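Local coordinates for putative branched-chain amino acid ABC transporter, periplasmic branched-chain amino acid-binding protein (Pseudomonas protegens Pf-5, PDB 4RU0) that probably captures branched-chain amino acids or related small solutes in the periplasm and delivers them to an ABC transporter for uptake, at residues Q79-E84 with I91-R96; A119-A124 with P148-V153; E339-A344 with R351-E356. All coordinates share one frame; numbering follows the deposited sequence.

Contact 1: Q79-E84 with I91-R96; sequences QECETE and IECYER
C81 and C93 are joined covalently, a disulfide that ties the end of strand 76-82 to helix 87-97. Followed outward from the strand, the C81 side chain meets helix 87-97 from its first carbon on: CB already lies 3.0 Å from SG and 3.8 Å from CB of C93, and SG closes the bridge to C93 SG at 2.0 Å. CB points toward the helix, and with SG anti to the backbone N (chi1 178°) the sulfur meets its partner there. The C-S-S-C torsion of -80° is near the relaxed value for a disulfide, and the axes of 79-82 and 91-96 approach to 8.5 Å and run roughly antiparallel, at 148°.

The two sulfurs have different company. On C81 SG comes the guanidinium of R96, one helical turn after C93; its chain bends at chi2 and chi3, so that NH2 settles 3.5 Å from C81 SG in an oblique approach. C93 SG instead faces the end of the strand, touched by the methyl CG2 of T83 at 3.7 Å and lying near the carbonyl O of E82. F97 also packs against C81, while E82 starts out away from the helix, and its OE1 is hydrogen-bonded to the backbone N of R42. With strand 34-40 paired in parallel to strand 76-82, this is a strand followed by a helix packed roughly antiparallel to it, the βα unit of the Rossmann-like lobes of periplasmic binding proteins, here stapled by a disulfide.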
loop_
_atom_site.group_PDB
_atom_site.type_symbol
_atom_site.label_atom_id
_atom_site.label_comp_id
_atom_site.label_asym_id
_atom_site.label_seq_id
_atom_site.Cartn_x
_atom_site.Cartn_y
_atom_site.Cartn_z
ATOM N N GLN A 79 -12.527 14.002 -10.712
ATOM C CA GLN A 79 -13.851 14.069 -10.114
ATOM C C GLN A 79 -14.010 12.949 -9.097
ATOM O O GLN A 79 -13.458 11.863 -9.264
ATOM C CB GLN A 79 -14.946 13.979 -11.183
ATOM C CG GLN A 79 -16.340 14.318 -10.662
ATOM C CD GLN A 79 -17.403 14.291 -11.746
ATOM O OE1 GLN A 79 -17.334 13.496 -12.683
ATOM N NE2 GLN A 79 -18.394 15.166 -11.620
ATOM N N GLU A 80 -14.761 13.222 -8.037
ATOM C CA GLU A 80 -14.975 12.244 -6.986
ATOM C C GLU A 80 -16.302 11.519 -7.140
ATOM O O GLU A 80 -17.313 12.115 -7.512
ATOM C CB GLU A 80 -14.916 12.917 -5.616
ATOM C CG GLU A 80 -13.621 12.687 -4.871
ATOM C CD GLU A 80 -13.509 13.543 -3.625
ATOM O OE1 GLU A 80 -13.800 13.038 -2.518
ATOM O OE2 GLU A 80 -13.125 14.723 -3.753
ATOM N N CYS A 81 -16.288 10.226 -6.846
ATOM C CA CYS A 81 -17.508 9.441 -6.765
ATOM C C CYS A 81 -17.538 8.746 -5.406
ATOM O O CYS A 81 -16.552 8.139 -4.995
ATOM C CB CYS A 81 -17.583 8.427 -7.908
ATOM S SG CYS A 81 -19.044 7.352 -7.886
ATOM N N GLU A 82 -18.660 8.859 -4.704
ATOM C CA GLU A 82 -18.785 8.288 -3.368
ATOM C C GLU A 82 -18.956 6.772 -3.414
ATOM O O GLU A 82 -19.898 6.263 -4.018
ATOM C CB GLU A 82 -19.959 8.927 -2.628
ATOM C CG GLU A 82 -20.145 8.422 -1.206
ATOM C CD GLU A 82 -18.931 8.680 -0.322
ATOM O OE1 GLU A 82 -18.256 9.722 -0.499
ATOM O OE2 GLU A 82 -18.658 7.834 0.553
ATOM N N THR A 83 -18.042 6.053 -2.768
ATOM C CA THR A 83 -18.073 4.593 -2.780
ATOM C C THR A 83 -18.557 4.031 -1.444
ATOM O O THR A 83 -18.898 2.850 -1.344
ATOM C CB THR A 83 -16.682 4.001 -3.094
ATOM O OG1 THR A 83 -15.824 4.148 -1.953
ATOM C CG2 THR A 83 -16.066 4.708 -4.298
ATOM N N GLU A 84 -18.573 4.886 -0.425
ATOM C CA GLU A 84 -18.995 4.510 0.923
ATOM C C GLU A 84 -18.272 3.272 1.442
ATOM O O GLU A 84 -18.818 2.531 2.265
ATOM C CB GLU A 84 -20.504 4.276 0.962
ATOM C CG GLU A 84 -21.308 5.432 0.403
ATOM C CD GLU A 84 -22.765 5.381 0.813
ATOM O OE1 GLU A 84 -23.071 4.717 1.828
ATOM O OE2 GLU A 84 -23.604 6.004 0.124
ATOM N N ILE A 91 -18.109 -0.514 -7.477
ATOM C CA ILE A 91 -18.367 -1.023 -8.813
ATOM C C ILE A 91 -19.131 -0.014 -9.664
ATOM O O ILE A 91 -18.805 0.189 -10.837
ATOM C CB ILE A 91 -19.148 -2.347 -8.747
ATOM C CG1 ILE A 91 -18.227 -3.467 -8.261
ATOM C CG2 ILE A 91 -19.744 -2.697 -10.096
ATOM C CD1 ILE A 91 -18.958 -4.760 -7.907
ATOM N N GLU A 92 -20.145 0.620 -9.078
ATOM C CA GLU A 92 -20.910 1.639 -9.792
ATOM C C GLU A 92 -20.047 2.842 -10.166
ATOM O O GLU A 92 -20.243 3.448 -11.217
ATOM C CB GLU A 92 -22.101 2.106 -8.961
ATOM C CG GLU A 92 -23.155 1.036 -8.743
ATOM C CD GLU A 92 -24.260 1.501 -7.815
ATOM O OE1 GLU A 92 -24.246 2.695 -7.429
ATOM O OE2 GLU A 92 -25.136 0.674 -7.471
ATOM N N CYS A 93 -19.101 3.186 -9.300
ATOM C CA CYS A 93 -18.198 4.298 -9.570
ATOM C C CYS A 93 -17.303 3.980 -10.756
ATOM O O CYS A 93 -17.125 4.807 -11.646
ATOM C CB CYS A 93 -17.355 4.630 -8.333
ATOM S SG CYS A 93 -18.243 5.641 -7.125
ATOM N N TYR A 94 -16.762 2.767 -10.768
ATOM C CA TYR A 94 -15.918 2.311 -11.859
ATOM C C TYR A 94 -16.667 2.364 -13.185
ATOM O O TYR A 94 -16.123 2.815 -14.190
ATOM C CB TYR A 94 -15.413 0.894 -11.594
ATOM C CG TYR A 94 -14.808 0.221 -12.807
ATOM C CD1 TYR A 94 -15.593 -0.545 -13.667
ATOM C CD2 TYR A 94 -13.452 0.347 -13.094
ATOM C CE1 TYR A 94 -15.048 -1.155 -14.774
ATOM C CE2 TYR A 94 -12.897 -0.269 -14.199
ATOM C CZ TYR A 94 -13.703 -1.020 -15.033
ATOM O OH TYR A 94 -13.164 -1.636 -16.131
ATOM N N GLU A 95 -17.914 1.898 -13.182
ATOM C CA GLU A 95 -18.717 1.877 -14.401
ATOM C C GLU A 95 -19.067 3.286 -14.852
ATOM O O GLU A 95 -19.217 3.541 -16.045
ATOM C CB GLU A 95 -19.994 1.058 -14.197
ATOM C CG GLU A 95 -19.743 -0.430 -14.022
ATOM C CD GLU A 95 -19.248 -1.101 -15.297
ATOM O OE1 GLU A 95 -19.614 -0.646 -16.402
ATOM O OE2 GLU A 95 -18.493 -2.087 -15.195
ATOM N N ARG A 96 -19.203 4.201 -13.897
ATOM C CA ARG A 96 -19.472 5.589 -14.237
ATOM C C ARG A 96 -18.240 6.238 -14.874
ATOM O O ARG A 96 -18.357 7.039 -15.797
ATOM C CB ARG A 96 -19.910 6.368 -12.998
ATOM C CG ARG A 96 -19.667 7.876 -13.079
ATOM C CD ARG A 96 -20.773 8.684 -12.409
ATOM N NE ARG A 96 -21.036 8.273 -11.032
ATOM C CZ ARG A 96 -22.024 7.453 -10.672
ATOM N NH1 ARG A 96 -22.844 6.949 -11.590
ATOM N NH2 ARG A 96 -22.192 7.129 -9.393
#

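Contact 2: A119-A124 with P148-V153; sequences ALSERA and PYNFPV
S121 and N150 both hold the first atom beyond CB anti to the backbone N, OG at chi1 178° and CG at chi1 -161°, and from these positions the hydroxyl and the amide reach each other between helix 114-126 and strand 150-151. The setting is the α/β layering of a periplasmic-binding-protein lobe: the strand pairs in parallel with strand 131-132, whose L131 also packs on L120 and A124 of the helix.

One hydrogen bond carries the contact. ND2 of N150 donates to OG of S121 over 3.2 Å, with an N-H...O angle of 148°, so the bond is moderately bent. The hydroxyl lies in the plane of the N150 amide, which means that the N-H is aimed in its own plane and the amide has no need to twist toward its acceptor. CB of S121 follows behind OG, 3.7 Å from the same ND2. Both residues are buried, and R138 packs against both side chains. An alanine at N150 would remove the amide and is likely to leave the S121 hydroxyl without this donor in a buried place, with a gap between helix and strand.

One turn further along the helix the contact passes to A124 and Y149. Y149 starts toward the helix, but with CG anti to its carbonyl carbon the ring leads away from the helix, to where R359 makes a cation-pi contact with it and E356 touches it. Close to the helix remains the root of the side chain: CB of Y149 lies 4.1 Å from the carbonyl O of A124.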
loop_
_atom_site.group_PDB
_atom_site.type_symbol
_atom_site.label_atom_id
_atom_site.label_comp_id
_atom_site.label_asym_id
_atom_site.label_seq_id
_atom_site.Cartn_x
_atom_site.Cartn_y
_atom_site.Cartn_z
ATOM N N ALA A 119 -13.503 -7.372 -6.798
ATOM C CA ALA A 119 -14.656 -7.605 -7.659
ATOM C C ALA A 119 -14.450 -7.067 -9.072
ATOM O O ALA A 119 -15.025 -7.584 -10.031
ATOM C CB ALA A 119 -15.903 -6.982 -7.044
ATOM N N LEU A 120 -13.623 -6.036 -9.199
ATOM C CA LEU A 120 -13.452 -5.342 -10.476
ATOM C C LEU A 120 -12.406 -5.968 -11.393
ATOM O O LEU A 120 -12.325 -5.627 -12.566
ATOM C CB LEU A 120 -13.070 -3.881 -10.228
ATOM C CG LEU A 120 -14.150 -2.910 -9.774
ATOM C CD1 LEU A 120 -13.504 -1.562 -9.479
ATOM C CD2 LEU A 120 -15.220 -2.770 -10.841
ATOM N N SER A 121 -11.599 -6.864 -10.841
ATOM C CA SER A 121 -10.432 -7.396 -11.532
ATOM C C SER A 121 -10.724 -7.966 -12.921
ATOM O O SER A 121 -10.025 -7.654 -13.886
ATOM C CB SER A 121 -9.773 -8.477 -10.673
ATOM O OG SER A 121 -8.665 -9.056 -11.341
ATOM N N GLU A 122 -11.756 -8.794 -13.026
ATOM C CA GLU A 122 -12.021 -9.484 -14.276
ATOM C C GLU A 122 -12.573 -8.535 -15.332
ATOM O O GLU A 122 -12.184 -8.606 -16.500
ATOM C CB GLU A 122 -12.973 -10.661 -14.045
ATOM C CG GLU A 122 -12.403 -11.688 -13.071
ATOM C CD GLU A 122 -13.313 -12.888 -12.851
ATOM O OE1 GLU A 122 -14.289 -12.772 -12.075
ATOM O OE2 GLU A 122 -13.039 -13.960 -13.434
ATOM N N ARG A 123 -13.456 -7.628 -14.936
ATOM C CA ARG A 123 -14.052 -6.745 -15.929
ATOM C C ARG A 123 -13.109 -5.595 -16.272
ATOM O O ARG A 123 -13.243 -4.967 -17.322
ATOM C CB ARG A 123 -15.422 -6.234 -15.462
ATOM C CG ARG A 123 -15.422 -5.096 -14.474
ATOM C CD ARG A 123 -16.853 -4.572 -14.294
ATOM N NE ARG A 123 -17.726 -5.494 -13.556
ATOM C CZ ARG A 123 -19.004 -5.244 -13.264
ATOM N NH1 ARG A 123 -19.576 -4.112 -13.649
ATOM N NH2 ARG A 123 -19.718 -6.127 -12.581
ATOM N N ALA A 124 -12.133 -5.348 -15.406
ATOM C CA ALA A 124 -11.091 -4.370 -15.705
ATOM C C ALA A 124 -10.195 -4.867 -16.834
ATOM O O ALA A 124 -9.740 -4.086 -17.666
ATOM C CB ALA A 124 -10.261 -4.073 -14.469
ATOM N N PRO A 148 -2.773 -8.836 -16.753
ATOM C CA PRO A 148 -2.362 -7.706 -17.593
ATOM C C PRO A 148 -2.774 -6.344 -17.041
ATOM O O PRO A 148 -1.998 -5.396 -17.146
ATOM C CB PRO A 148 -3.081 -7.976 -18.923
ATOM C CG PRO A 148 -3.407 -9.416 -18.905
ATOM C CD PRO A 148 -3.641 -9.776 -17.483
ATOM N N TYR A 149 -3.966 -6.247 -16.457
ATOM C CA TYR A 149 -4.489 -4.955 -16.025
ATOM C C TYR A 149 -4.741 -4.854 -14.517
ATOM O O TYR A 149 -5.549 -4.048 -14.063
ATOM C CB TYR A 149 -5.766 -4.640 -16.808
ATOM C CG TYR A 149 -5.461 -4.368 -18.261
ATOM C CD1 TYR A 149 -5.485 -5.392 -19.201
ATOM C CD2 TYR A 149 -5.094 -3.095 -18.684
ATOM C CE1 TYR A 149 -5.179 -5.148 -20.526
ATOM C CE2 TYR A 149 -4.788 -2.844 -20.008
ATOM C CZ TYR A 149 -4.829 -3.870 -20.922
ATOM O OH TYR A 149 -4.524 -3.620 -22.239
ATOM N N ASN A 150 -4.025 -5.663 -13.746
ATOM C CA ASN A 150 -4.092 -5.599 -12.290
ATOM C C ASN A 150 -2.700 -5.346 -11.702
ATOM O O ASN A 150 -1.777 -6.127 -11.931
ATOM C CB ASN A 150 -4.688 -6.891 -11.728
ATOM C CG ASN A 150 -5.201 -6.733 -10.310
ATOM O OD1 ASN A 150 -4.551 -6.116 -9.464
ATOM N ND2 ASN A 150 -6.379 -7.287 -10.045
ATOM N N PHE A 151 -2.555 -4.256 -10.949
ATOM C CA PHE A 151 -1.246 -3.837 -10.444
ATOM C C PHE A 151 -1.202 -3.640 -8.924
ATOM O O PHE A 151 -1.512 -2.554 -8.427
ATOM C CB PHE A 151 -0.809 -2.531 -11.123
ATOM C CG PHE A 151 -0.496 -2.671 -12.589
ATOM C CD1 PHE A 151 0.818 -2.779 -13.023
ATOM C CD2 PHE A 151 -1.514 -2.682 -13.534
ATOM C CE1 PHE A 151 1.113 -2.899 -14.374
ATOM C CE2 PHE A 151 -1.225 -2.806 -14.886
ATOM C CZ PHE A 151 0.089 -2.911 -15.307
ATOM N N PRO A 152 -0.770 -4.646 -8.186
ATOM C CA PRO A 152 -0.597 -4.478 -6.746
ATOM C C PRO A 152 0.759 -3.829 -6.471
ATOM O O PRO A 152 1.706 -4.469 -6.082
ATOM C CB PRO A 152 -0.616 -5.904 -6.246
ATOM C CG PRO A 152 0.001 -6.663 -7.334
ATOM C CD PRO A 152 -0.351 -5.981 -8.616
ATOM N N VAL A 153 0.822 -2.536 -6.722
ATOM C CA VAL A 153 2.064 -1.785 -6.756
ATOM C C VAL A 153 2.792 -1.544 -5.441
ATOM O O VAL A 153 2.188 -1.290 -4.413
ATOM C CB VAL A 153 1.897 -0.436 -7.471
ATOM C CG1 VAL A 153 3.223 0.007 -8.038
ATOM C CG2 VAL A 153 0.901 -0.554 -8.593
#

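Contact 3: E339-A344 with R351-E356; sequences EAIRTA and RPLNGE
L353 reaches across to helix 325-348 between I341 and A344, two residues one turn apart on the same helix flank. Its side chain and that of I341 cross obliquely, and the meeting point is a single branch of each: CD1 of L353 lies 3.8 Å from CG2 of I341. That methyl of I341 stands anti to the backbone N, while CG1 takes the position beside it (chi1 -68°) and is not the branch that touches.

A344 comes at the same methyl from the next turn, its CB directed toward L353 and 3.6 Å from CD1. The carbonyl O of I341 is the third neighbour, 3.3 Å from CD1, so one leucine methyl rests against two side chains and the backbone of the helix. L353 has CG anti to its own carbonyl carbon, and its nearly extended chi2 of 173° carries CD1 forward to this spot. No hydrogen bond crosses between the segments; the contact is apolar and all three residues are buried. Q345 and F348, further along the same helix, add to the surroundings of L353, and its backbone N is held by OE1 of Q34.

N354 follows at the N-cap position of helix 355-363, though its side chain makes no capping bond. This is a helix-loop-helix connection in the binding-protein lobe, in which a leucine just before the second helix anchors the returning chain on the last turns of the first.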
loop_
_atom_site.group_PDB
_atom_site.type_symbol
_atom_site.label_atom_id
_atom_site.label_comp_id
_atom_site.label_asym_id
_atom_site.label_seq_id
_atom_site.Cartn_x
_atom_site.Cartn_y
_atom_site.Cartn_z
ATOM N N GLU A 339 3.519 9.381 -12.570
ATOM C CA GLU A 339 4.747 8.915 -13.207
ATOM C C GLU A 339 4.466 7.882 -14.295
ATOM O O GLU A 339 5.167 7.828 -15.307
ATOM C CB GLU A 339 5.704 8.330 -12.166
ATOM C CG GLU A 339 6.300 9.370 -11.236
ATOM C CD GLU A 339 7.063 10.456 -11.983
ATOM O OE1 GLU A 339 6.751 11.647 -11.766
ATOM O OE2 GLU A 339 7.969 10.121 -12.780
ATOM N N ALA A 340 3.444 7.057 -14.076
ATOM C CA ALA A 340 3.036 6.071 -15.067
ATOM C C ALA A 340 2.574 6.771 -16.337
ATOM O O ALA A 340 2.957 6.393 -17.445
ATOM C CB ALA A 340 1.931 5.179 -14.517
ATOM N N ILE A 341 1.744 7.792 -16.157
ATOM C CA ILE A 341 1.267 8.606 -17.263
ATOM C C ILE A 341 2.438 9.277 -17.970
ATOM O O ILE A 341 2.570 9.190 -19.193
ATOM C CB ILE A 341 0.270 9.674 -16.779
ATOM C CG1 ILE A 341 -1.022 9.008 -16.303
ATOM C CG2 ILE A 341 -0.013 10.680 -17.888
ATOM C CD1 ILE A 341 -1.936 9.929 -15.536
ATOM N N ARG A 342 3.291 9.928 -17.183
ATOM C CA ARG A 342 4.485 10.590 -17.694
ATOM C C ARG A 342 5.354 9.624 -18.491
ATOM O O ARG A 342 5.830 9.957 -19.573
ATOM C CB ARG A 342 5.286 11.198 -16.540
ATOM C CG ARG A 342 6.631 11.784 -16.943
ATOM C CD ARG A 342 7.280 12.551 -15.796
ATOM N NE ARG A 342 6.531 13.755 -15.446
ATOM C CZ ARG A 342 5.869 13.922 -14.306
ATOM N NH1 ARG A 342 5.861 12.961 -13.399
ATOM N NH2 ARG A 342 5.216 15.050 -14.071
ATOM N N THR A 343 5.542 8.423 -17.958
ATOM C CA THR A 343 6.355 7.407 -18.617
ATOM C C THR A 343 5.798 7.046 -19.991
ATOM O O THR A 343 6.551 6.871 -20.949
ATOM C CB THR A 343 6.451 6.123 -17.759
ATOM O OG1 THR A 343 6.862 6.461 -16.430
ATOM C CG2 THR A 343 7.444 5.138 -18.360
ATOM N N ALA A 344 4.476 6.942 -20.080
ATOM C CA ALA A 344 3.831 6.510 -21.313
ATOM C C ALA A 344 3.848 7.617 -22.367
ATOM O O ALA A 344 3.991 7.340 -23.554
ATOM C CB ALA A 344 2.401 6.053 -21.038
ATOM N N ARG A 351 -0.179 14.067 -24.540
ATOM C CA ARG A 351 -1.617 13.998 -24.771
ATOM C C ARG A 351 -2.286 13.038 -23.793
ATOM O O ARG A 351 -1.621 12.168 -23.227
ATOM C CB ARG A 351 -1.909 13.552 -26.204
ATOM C CG ARG A 351 -1.481 12.132 -26.491
ATOM C CD ARG A 351 -2.183 11.587 -27.714
ATOM N NE ARG A 351 -2.248 10.128 -27.691
ATOM C CZ ARG A 351 -1.418 9.332 -28.356
ATOM N NH1 ARG A 351 -0.455 9.853 -29.106
ATOM N NH2 ARG A 351 -1.555 8.013 -28.274
ATOM N N PRO A 352 -3.604 13.203 -23.582
ATOM C CA PRO A 352 -4.405 12.236 -22.827
ATOM C C PRO A 352 -4.168 10.801 -23.294
ATOM O O PRO A 352 -4.017 10.555 -24.496
ATOM C CB PRO A 352 -5.834 12.687 -23.109
ATOM C CG PRO A 352 -5.708 14.170 -23.224
ATOM C CD PRO A 352 -4.383 14.413 -23.911
ATOM N N LEU A 353 -4.131 9.869 -22.343
ATOM C CA LEU A 353 -3.706 8.505 -22.628
ATOM C C LEU A 353 -4.796 7.459 -22.447
ATOM O O LEU A 353 -5.783 7.673 -21.740
ATOM C CB LEU A 353 -2.520 8.137 -21.743
ATOM C CG LEU A 353 -1.209 8.863 -22.027
ATOM C CD1 LEU A 353 -0.179 8.520 -20.961
ATOM C CD2 LEU A 353 -0.703 8.494 -23.411
ATOM N N ASN A 354 -4.581 6.318 -23.096
ATOM C CA ASN A 354 -5.444 5.151 -22.988
ATOM C C ASN A 354 -5.119 4.302 -21.772
ATOM O O ASN A 354 -4.010 4.367 -21.248
ATOM C CB ASN A 354 -5.317 4.284 -24.237
ATOM C CG ASN A 354 -6.516 4.379 -25.123
ATOM O OD1 ASN A 354 -7.474 5.079 -24.806
ATOM N ND2 ASN A 354 -6.479 3.682 -26.253
ATOM N N GLY A 355 -6.081 3.485 -21.348
ATOM C CA GLY A 355 -5.827 2.502 -20.314
ATOM C C GLY A 355 -4.824 1.485 -20.820
ATOM O O GLY A 355 -3.984 0.982 -20.069
ATOM N N GLU A 356 -4.913 1.190 -22.111
ATOM C CA GLU A 356 -3.984 0.282 -22.774
ATOM C C GLU A 356 -2.583 0.886 -22.808
ATOM O O GLU A 356 -1.577 0.177 -22.715
ATOM C CB GLU A 356 -4.473 -0.020 -24.186
ATOM C CG GLU A 356 -3.714 -1.104 -24.917
ATOM C CD GLU A 356 -4.442 -1.546 -26.177
ATOM O OE1 GLU A 356 -5.648 -1.240 -26.306
ATOM O OE2 GLU A 356 -3.813 -2.197 -27.037
#

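In the fold
The three contacts follow one another along the chain. Contacts 1 and 2, centres 16 Å apart, are joined by helices 87-97 and 114-126: OE2 of E95 forms a salt bridge of 2.8 Å with NH1 of R123, and CG of Y94 packs on CD2 of L120 at 3.6 Å. Contact 2 also meets contact 3, 17 Å from it between centres, where OH of Y149 lies 3.8 Å from CG of E356. Contacts 1 and 3 do not touch; their nearest atoms are about 9 Å apart. The bound pentaoxaheptadecane, next to Y41 and Y192, is about 9 Å from the T83 side chain and about 12 Å from that of N150.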